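Local atomic coordinates of Poly(Beta-D-mannuronate) lyase (Pseudopedobacter saltans, PDB entry 7O79), a protein that probably cleaves poly(beta-D-mannuronate) chains, as found in alginate, acting as a polysaccharide lyase of family 6. Residues T49-Q54 / V74-L79; Y97-N102 / N126-Y131. All coordinates share one frame; numbering follows the deposited sequence.

Interaction 1 of 2, residues T49-Q54 / V74-L79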
ATOM      1  N   THR A  49     -12.281  19.444  16.705  1.00 26.62           N
ATOM      2  CA  THR A  49     -11.468  19.730  15.535  1.00 26.95           C
ATOM      3  C   THR A  49     -10.321  20.653  15.917  1.00 28.14           C
ATOM      4  O   THR A  49     -10.536  21.694  16.542  1.00 28.67           O
ATOM      5  CB  THR A  49     -12.318  20.368  14.439  1.00 28.17           C
ATOM      6  OG1 THR A  49     -13.401  19.485  14.107  1.00 29.69           O
ATOM      7  CG2 THR A  49     -11.479  20.651  13.176  1.00 31.60           C
ATOM      8  N   LEU A  50      -9.110  20.247  15.570  1.00 28.24           N
ATOM      9  CA  LEU A  50      -7.944  21.117  15.554  1.00 25.34           C
ATOM     10  C   LEU A  50      -7.690  21.478  14.101  1.00 29.18           C
ATOM     11  O   LEU A  50      -7.631  20.584  13.257  1.00 26.59           O
ATOM     12  CB  LEU A  50      -6.724  20.400  16.133  1.00 25.15           C
ATOM     13  CG  LEU A  50      -5.379  21.142  16.153  1.00 31.71           C
ATOM     14  CD1 LEU A  50      -5.485  22.463  16.920  1.00 27.34           C
ATOM     15  CD2 LEU A  50      -4.263  20.263  16.682  1.00 28.40           C
ATOM     16  N   LYS A  51      -7.558  22.772  13.797  1.00 29.44           N
ATOM     17  CA  LYS A  51      -7.299  23.165  12.415  1.00 30.94           C
ATOM     18  C   LYS A  51      -6.634  24.532  12.361  1.00 34.58           C
ATOM     19  O   LYS A  51      -6.617  25.276  13.341  1.00 30.68           O
ATOM     20  CB  LYS A  51      -8.581  23.173  11.584  1.00 31.25           C
ATOM     21  CG  LYS A  51      -9.610  24.199  11.982  1.00 34.73           C
ATOM     22  CD  LYS A  51     -10.788  23.993  11.072  1.00 42.19           C
ATOM     23  CE  LYS A  51     -11.925  24.937  11.298  1.00 41.82           C
ATOM     24  NZ  LYS A  51     -13.000  24.565  10.321  1.00 49.07           N
ATOM     25  N   ALA A  52      -6.102  24.857  11.176  1.00 32.58           N
ATOM     26  CA  ALA A  52      -5.541  26.179  10.912  1.00 36.08           C
ATOM     27  C   ALA A  52      -6.648  27.195  10.636  1.00 34.58           C
ATOM     28  O   ALA A  52      -7.651  26.867  10.004  1.00 39.31           O
ATOM     29  CB  ALA A  52      -4.592  26.106   9.714  1.00 32.69           C
ATOM     30  N   ASP A  53      -6.484  28.430  11.137  1.00 38.30           N
ATOM     31  CA  ASP A  53      -7.360  29.524  10.694  1.00 37.35           C
ATOM     32  C   ASP A  53      -7.438  29.601   9.183  1.00 37.17           C
ATOM     33  O   ASP A  53      -8.515  29.810   8.611  1.00 43.36           O
ATOM     34  CB  ASP A  53      -6.881  30.862  11.265  1.00 38.40           C
ATOM     35  CG  ASP A  53      -7.174  31.005  12.741  1.00 42.73           C
ATOM     36  OD1 ASP A  53      -8.202  30.448  13.174  1.00 44.61           O
ATOM     37  OD2 ASP A  53      -6.346  31.581  13.484  1.00 41.39           O
ATOM     38  N   GLN A  54      -6.304  29.446   8.519  1.00 37.16           N
ATOM     39  CA  GLN A  54      -6.239  29.430   7.069  1.00 36.29           C
ATOM     40  C   GLN A  54      -5.452  28.189   6.686  1.00 35.13           C
ATOM     41  O   GLN A  54      -4.287  28.051   7.075  1.00 36.46           O
ATOM     42  CB  GLN A  54      -5.585  30.708   6.536  1.00 34.38           C
ATOM     43  N   VAL A  74     -10.604  15.412  14.850  1.00 23.41           N
ATOM     44  CA  VAL A  74     -10.361  15.796  13.471  1.00 24.13           C
ATOM     45  C   VAL A  74      -9.246  16.830  13.455  1.00 25.74           C
ATOM     46  O   VAL A  74      -9.238  17.759  14.270  1.00 25.41           O
ATOM     47  CB  VAL A  74     -11.635  16.368  12.814  1.00 24.24           C
ATOM     48  CG1 VAL A  74     -11.367  16.783  11.364  1.00 28.07           C
ATOM     49  CG2 VAL A  74     -12.794  15.370  12.919  1.00 26.34           C
ATOM     50  N   VAL A  75      -8.315  16.678  12.515  1.00 24.02           N
ATOM     51  CA  VAL A  75      -7.239  17.634  12.306  1.00 25.92           C
ATOM     52  C   VAL A  75      -7.284  18.052  10.847  1.00 24.58           C
ATOM     53  O   VAL A  75      -7.348  17.193   9.963  1.00 25.91           O
ATOM     54  CB  VAL A  75      -5.862  17.048  12.672  1.00 24.87           C
ATOM     55  CG1 VAL A  75      -4.749  17.946  12.153  1.00 24.53           C
ATOM     56  CG2 VAL A  75      -5.748  16.854  14.190  1.00 23.57           C
ATOM     57  N   GLU A  76      -7.279  19.365  10.595  1.00 25.03           N
ATOM     58  CA  GLU A  76      -7.426  19.883   9.241  1.00 26.41           C
ATOM     59  C   GLU A  76      -6.418  20.981   8.952  1.00 29.15           C
ATOM     60  O   GLU A  76      -6.144  21.821   9.812  1.00 26.53           O
ATOM     61  CB  GLU A  76      -8.823  20.449   9.012  1.00 33.43           C
ATOM     62  CG  GLU A  76      -9.927  19.561   9.491  1.00 36.18           C
ATOM     63  CD  GLU A  76     -11.230  19.860   8.805  1.00 43.67           C
ATOM     64  OE1 GLU A  76     -11.682  19.028   7.992  1.00 50.83           O
ATOM     65  OE2 GLU A  76     -11.801  20.938   9.083  1.00 47.60           O
ATOM     66  N   GLY A  77      -5.889  20.984   7.726  1.00 25.21           N
ATOM     67  CA  GLY A  77      -5.226  22.161   7.191  1.00 29.51           C
ATOM     68  C   GLY A  77      -3.798  22.432   7.615  1.00 32.35           C
ATOM     69  O   GLY A  77      -3.308  23.545   7.384  1.00 30.11           O
ATOM     70  N   LEU A  78      -3.095  21.458   8.197  1.00 27.24           N
ATOM     71  CA  LEU A  78      -1.733  21.681   8.672  1.00 28.52           C
ATOM     72  C   LEU A  78      -0.691  21.453   7.569  1.00 27.17           C
ATOM     73  O   LEU A  78      -0.957  20.842   6.539  1.00 29.32           O
ATOM     74  CB  LEU A  78      -1.418  20.783   9.870  1.00 27.61           C
ATOM     75  CG  LEU A  78      -2.374  20.900  11.056  1.00 29.73           C
ATOM     76  CD1 LEU A  78      -1.834  20.137  12.267  1.00 28.53           C
ATOM     77  CD2 LEU A  78      -2.607  22.379  11.381  1.00 29.24           C
ATOM     78  N   LEU A  79       0.507  21.986   7.797  1.00 28.53           N
ATOM     79  CA  LEU A  79       1.664  21.732   6.947  1.00 29.58           C
ATOM     80  C   LEU A  79       2.848  21.399   7.843  1.00 30.13           C
ATOM     81  O   LEU A  79       3.155  22.148   8.779  1.00 29.01           O
ATOM     82  CB  LEU A  79       1.988  22.936   6.045  1.00 32.39           C
ATOM     83  CG  LEU A  79       3.362  22.972   5.340  1.00 32.66           C
ATOM     84  CD1 LEU A  79       3.525  21.895   4.262  1.00 27.52           C
ATOM     85  CD2 LEU A  79       3.608  24.343   4.723  1.00 33.22           C
TER
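Val74 O is held from two points on Leu50 and Thr49: Leu50 N donates to it at 2.8 Å, nearly in line with the carbonyl, and Thr49 CA lies 3.2 Å from the same oxygen in a C-H...O contact. One step on, Leu50 O takes Glu76 N at 2.9 Å. The last rung, from Ala52 N to Glu76 O, is weak at 3.3 Å. This alternation marks parallel strands, and the short segments run only 4° apart. On the face carrying Thr49, Val74, Lys51 and Glu76, side chains of matched residues lie side by side. Lys51 and Glu76 meet through their CB atoms, 3.8 Å apart; beyond CG the lysine chain stays extended, leaving NZ 4.0 Å from Glu76 OE2, opposite charges near each other but no salt bridge. The other face is apolar, with Leu50 CB against Val75 CG2 at 4.2 Å. Just after strand 74-76 the chain turns at Gly77, whose phi of 80° is easily reached by a residue without a side chain; Ala52 CB rests on Gly77 O. Strand 23-26 pairs with the other edge of 49-52, strand 99-106 flanks 74-76, and Leu50 and Val75 both pack inward on Phe38 of strand 35-38.

Interaction 2 of 2, residues Y97-N102 / N126-Y131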
ATOM      1  N   TYR A  97     -11.710   6.264  15.109  1.00 22.58           N
ATOM      2  CA  TYR A  97     -12.632   7.201  14.470  1.00 23.37           C
ATOM      3  C   TYR A  97     -12.095   8.630  14.484  1.00 23.23           C
ATOM      4  O   TYR A  97     -12.832   9.583  14.744  1.00 21.81           O
ATOM      5  CB  TYR A  97     -14.022   7.132  15.118  1.00 23.62           C
ATOM      6  CG  TYR A  97     -14.864   5.991  14.584  1.00 23.22           C
ATOM      7  CD1 TYR A  97     -15.437   6.070  13.319  1.00 26.87           C
ATOM      8  CD2 TYR A  97     -15.096   4.847  15.344  1.00 26.25           C
ATOM      9  CE1 TYR A  97     -16.213   5.038  12.816  1.00 23.81           C
ATOM     10  CE2 TYR A  97     -15.868   3.806  14.855  1.00 22.46           C
ATOM     11  CZ  TYR A  97     -16.435   3.919  13.587  1.00 25.11           C
ATOM     12  OH  TYR A  97     -17.207   2.904  13.061  1.00 25.89           O
ATOM     13  N   CYS A  98     -10.803   8.786  14.223  1.00 19.33           N
ATOM     14  CA  CYS A  98     -10.241  10.113  14.003  1.00 21.79           C
ATOM     15  C   CYS A  98     -10.047  10.356  12.510  1.00 23.74           C
ATOM     16  O   CYS A  98     -10.093   9.430  11.697  1.00 23.62           O
ATOM     17  CB  CYS A  98      -8.921  10.288  14.758  1.00 23.16           C
ATOM     18  SG  CYS A  98      -9.109  10.153  16.550  1.00 23.38           S
ATOM     19  N   LYS A  99      -9.837  11.628  12.155  1.00 20.18           N
ATOM     20  CA  LYS A  99      -9.698  12.012  10.761  1.00 24.44           C
ATOM     21  C   LYS A  99      -8.620  13.065  10.596  1.00 22.70           C
ATOM     22  O   LYS A  99      -8.590  14.051  11.333  1.00 22.93           O
ATOM     23  CB  LYS A  99     -11.024  12.542  10.188  1.00 24.33           C
ATOM     24  CG  LYS A  99     -10.921  12.907   8.689  1.00 26.57           C
ATOM     25  CD  LYS A  99     -12.295  13.188   8.057  1.00 31.11           C
ATOM     26  CE  LYS A  99     -13.172  14.051   8.955  1.00 36.45           C
ATOM     27  NZ  LYS A  99     -14.000  15.035   8.196  1.00 40.22           N
ATOM     28  N   LEU A 100      -7.757  12.866   9.605  1.00 23.34           N
ATOM     29  CA  LEU A 100      -6.814  13.878   9.153  1.00 21.22           C
ATOM     30  C   LEU A 100      -7.215  14.297   7.748  1.00 23.61           C
ATOM     31  O   LEU A 100      -7.413  13.441   6.882  1.00 23.02           O
ATOM     32  CB  LEU A 100      -5.380  13.345   9.130  1.00 24.13           C
ATOM     33  CG  LEU A 100      -4.348  14.326   8.548  1.00 23.69           C
ATOM     34  CD1 LEU A 100      -4.165  15.471   9.530  1.00 23.52           C
ATOM     35  CD2 LEU A 100      -3.012  13.659   8.255  1.00 26.26           C
ATOM     36  N   GLU A 101      -7.339  15.599   7.512  1.00 21.43           N
ATOM     37  CA  GLU A 101      -7.603  16.011   6.146  1.00 25.60           C
ATOM     38  C   GLU A 101      -6.993  17.371   5.874  1.00 25.50           C
ATOM     39  O   GLU A 101      -6.682  18.131   6.792  1.00 24.45           O
ATOM     40  CB  GLU A 101      -9.104  15.965   5.812  1.00 28.98           C
ATOM     41  CG  GLU A 101     -10.051  16.641   6.747  1.00 35.15           C
ATOM     42  CD  GLU A 101     -11.503  16.446   6.279  1.00 41.11           C
ATOM     43  OE1 GLU A 101     -12.429  16.804   7.020  1.00 43.31           O
ATOM     44  OE2 GLU A 101     -11.719  15.959   5.143  1.00 46.02           O
ATOM     45  N   ASN A 102      -6.763  17.620   4.579  1.00 24.84           N
ATOM     46  CA  ASN A 102      -6.237  18.880   4.063  1.00 28.90           C
ATOM     47  C   ASN A 102      -4.876  19.219   4.668  1.00 26.15           C
ATOM     48  O   ASN A 102      -4.561  20.380   4.895  1.00 29.52           O
ATOM     49  CB  ASN A 102      -7.231  20.029   4.276  1.00 30.04           C
ATOM     50  CG  ASN A 102      -7.217  21.032   3.123  1.00 31.85           C
ATOM     51  OD1 ASN A 102      -6.790  20.707   2.014  1.00 32.33           O
ATOM     52  ND2 ASN A 102      -7.693  22.250   3.377  1.00 32.53           N
ATOM     53  N   ASN A 126     -10.837   2.321  12.547  1.00 22.41           N
ATOM     54  CA  ASN A 126     -11.816   3.158  11.854  1.00 24.70           C
ATOM     55  C   ASN A 126     -11.341   4.599  11.657  1.00 20.99           C
ATOM     56  O   ASN A 126     -12.135   5.535  11.693  1.00 23.00           O
ATOM     57  CB  ASN A 126     -13.166   3.113  12.576  1.00 21.50           C
ATOM     58  CG  ASN A 126     -13.619   1.701  12.848  1.00 25.57           C
ATOM     59  OD1 ASN A 126     -13.207   1.074  13.823  1.00 26.00           O
ATOM     60  ND2 ASN A 126     -14.436   1.173  11.957  1.00 22.03           N
ATOM     61  N   ASN A 127     -10.055   4.783  11.403  1.00 20.80           N
ATOM     62  CA  ASN A 127      -9.531   6.115  11.142  1.00 22.47           C
ATOM     63  C   ASN A 127      -9.523   6.436   9.642  1.00 22.57           C
ATOM     64  O   ASN A 127      -9.506   5.550   8.782  1.00 21.16           O
ATOM     65  CB  ASN A 127      -8.127   6.265  11.732  1.00 19.51           C
ATOM     66  CG  ASN A 127      -8.096   6.012  13.243  1.00 22.70           C
ATOM     67  OD1 ASN A 127      -8.536   6.855  14.031  1.00 18.72           O
ATOM     68  ND2 ASN A 127      -7.573   4.851  13.650  1.00 21.04           N
ATOM     69  N   LEU A 128      -9.530   7.733   9.339  1.00 23.23           N
ATOM     70  CA  LEU A 128      -9.639   8.228   7.972  1.00 23.02           C
ATOM     71  C   LEU A 128      -8.607   9.314   7.706  1.00 22.71           C
ATOM     72  O   LEU A 128      -8.461  10.242   8.505  1.00 21.44           O
ATOM     73  CB  LEU A 128     -11.045   8.769   7.708  1.00 23.48           C
ATOM     74  CG  LEU A 128     -11.307   9.384   6.331  1.00 23.80           C
ATOM     75  CD1 LEU A 128     -11.007   8.417   5.200  1.00 24.48           C
ATOM     76  CD2 LEU A 128     -12.761   9.816   6.269  1.00 25.70           C
ATOM     77  N   MET A 129      -7.873   9.174   6.603  1.00 20.48           N
ATOM     78  CA  MET A 129      -7.007  10.220   6.060  1.00 23.02           C
ATOM     79  C   MET A 129      -7.430  10.504   4.632  1.00 20.95           C
ATOM     80  O   MET A 129      -7.444   9.587   3.811  1.00 20.46           O
ATOM     81  CB  MET A 129      -5.526   9.813   6.034  1.00 25.81           C
ATOM     82  CG  MET A 129      -4.572  10.990   5.868  1.00 25.30           C
ATOM     83  SD  MET A 129      -2.806  10.616   6.147  1.00 25.23           S
ATOM     84  CE  MET A 129      -2.458   9.426   4.836  1.00 24.30           C
ATOM     85  N   GLN A 130      -7.720  11.770   4.317  1.00 22.27           N
ATOM     86  CA  GLN A 130      -8.146  12.091   2.966  1.00 22.79           C
ATOM     87  C   GLN A 130      -7.763  13.525   2.622  1.00 24.79           C
ATOM     88  O   GLN A 130      -7.651  14.378   3.502  1.00 25.11           O
ATOM     89  CB  GLN A 130      -9.653  11.866   2.785  1.00 23.58           C
ATOM     90  CG  GLN A 130     -10.538  12.737   3.675  1.00 27.81           C
ATOM     91  CD  GLN A 130     -12.021  12.490   3.426  1.00 30.22           C
ATOM     92  OE1 GLN A 130     -12.415  11.415   2.962  1.00 28.86           O
ATOM     93  NE2 GLN A 130     -12.850  13.485   3.739  1.00 30.45           N
ATOM     94  N   TYR A 131      -7.546  13.770   1.330  1.00 23.11           N
ATOM     95  CA  TYR A 131      -7.094  15.073   0.821  1.00 23.63           C
ATOM     96  C   TYR A 131      -5.841  15.563   1.537  1.00 26.11           C
ATOM     97  O   TYR A 131      -5.727  16.725   1.929  1.00 27.35           O
ATOM     98  CB  TYR A 131      -8.204  16.111   0.898  1.00 28.07           C
ATOM     99  CG  TYR A 131      -9.400  15.679   0.101  1.00 27.16           C
ATOM    100  CD1 TYR A 131      -9.379  15.740  -1.293  1.00 29.70           C
ATOM    101  CD2 TYR A 131     -10.532  15.173   0.721  1.00 26.74           C
ATOM    102  CE1 TYR A 131     -10.470  15.335  -2.050  1.00 28.03           C
ATOM    103  CE2 TYR A 131     -11.623  14.768  -0.034  1.00 33.79           C
ATOM    104  CZ  TYR A 131     -11.578  14.855  -1.417  1.00 34.99           C
ATOM    105  OH  TYR A 131     -12.657  14.453  -2.171  1.00 41.41           O
TER
HETATM  106  O   HOH W   1     -12.761   8.479  11.058  1.00 27.91           O
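Lys99 with Leu128 and Leu100 with Met129 are the matched pairs of a parallel strand contact, joining strands 99-106 and 128-135 from successive turns of the beta-helix. Leu100 N donates to Leu128 O at 2.9 Å, and Leu100 O accepts Gln130 N at 3.1 Å. Inward, Leu100 CD2 touches Met129 SD at 3.7 Å; on the outer face the aliphatic part of Lys99 brings CD to 3.8 Å from Leu128 CD2. Ahead of the strands, Asn127 OD1 accepts Cys98 N at 3.0 Å, while Asn127 N in turn donates to Asn154 OD1. Such repeated bonding is consistent with an asparagine ladder at a turn of this right-handed parallel fold. Beside it Asn126 stacks on Tyr97: CB sits 3.4 Å above the ring centre, and amide and ring planes are 9° apart. A water bridges Cys98 O and Asn126 O. Glu101 CG (chi1 51°), like Gln130 CG, lies between backbone N and carbonyl carbon, starting the two chains alongside each other. Glu101 OE2 receives Gln130 NE2 at 3.1 Å in a nearly straight bond (172°), and OE1 forms a salt bridge with Lys99 NZ, which comes from above the carboxylate plane. An alanine at Glu101 would probably leave the Lys99 ammonium without this carboxylate and Gln130 NE2 without its acceptor. Gln130 OE1 continues the row to Gln157 NE2.

Interaction 1 comes first along the chain and is complete before residue 97; its centre lies about 12 Å from that of interaction 2. Together they cover strands 48-52, 73-83, 99-106 and 128-135, which lie side by side, one from each successive turn, along one flank of the beta-helix near its N-terminal end. The two central strands join the contacts directly: Val75 N probably donates to Lys99 O at 2.9 Å, and Leu100 CD1 packs near Val75 O. Glu76 OE1 and Glu101 OE1 are placed 2.5 Å apart, too close for two charged carboxylates, so a proton may be shared or the placement is doubtful. The two contacts are alternate seams between turns, with the 73-83/99-106 seam between them.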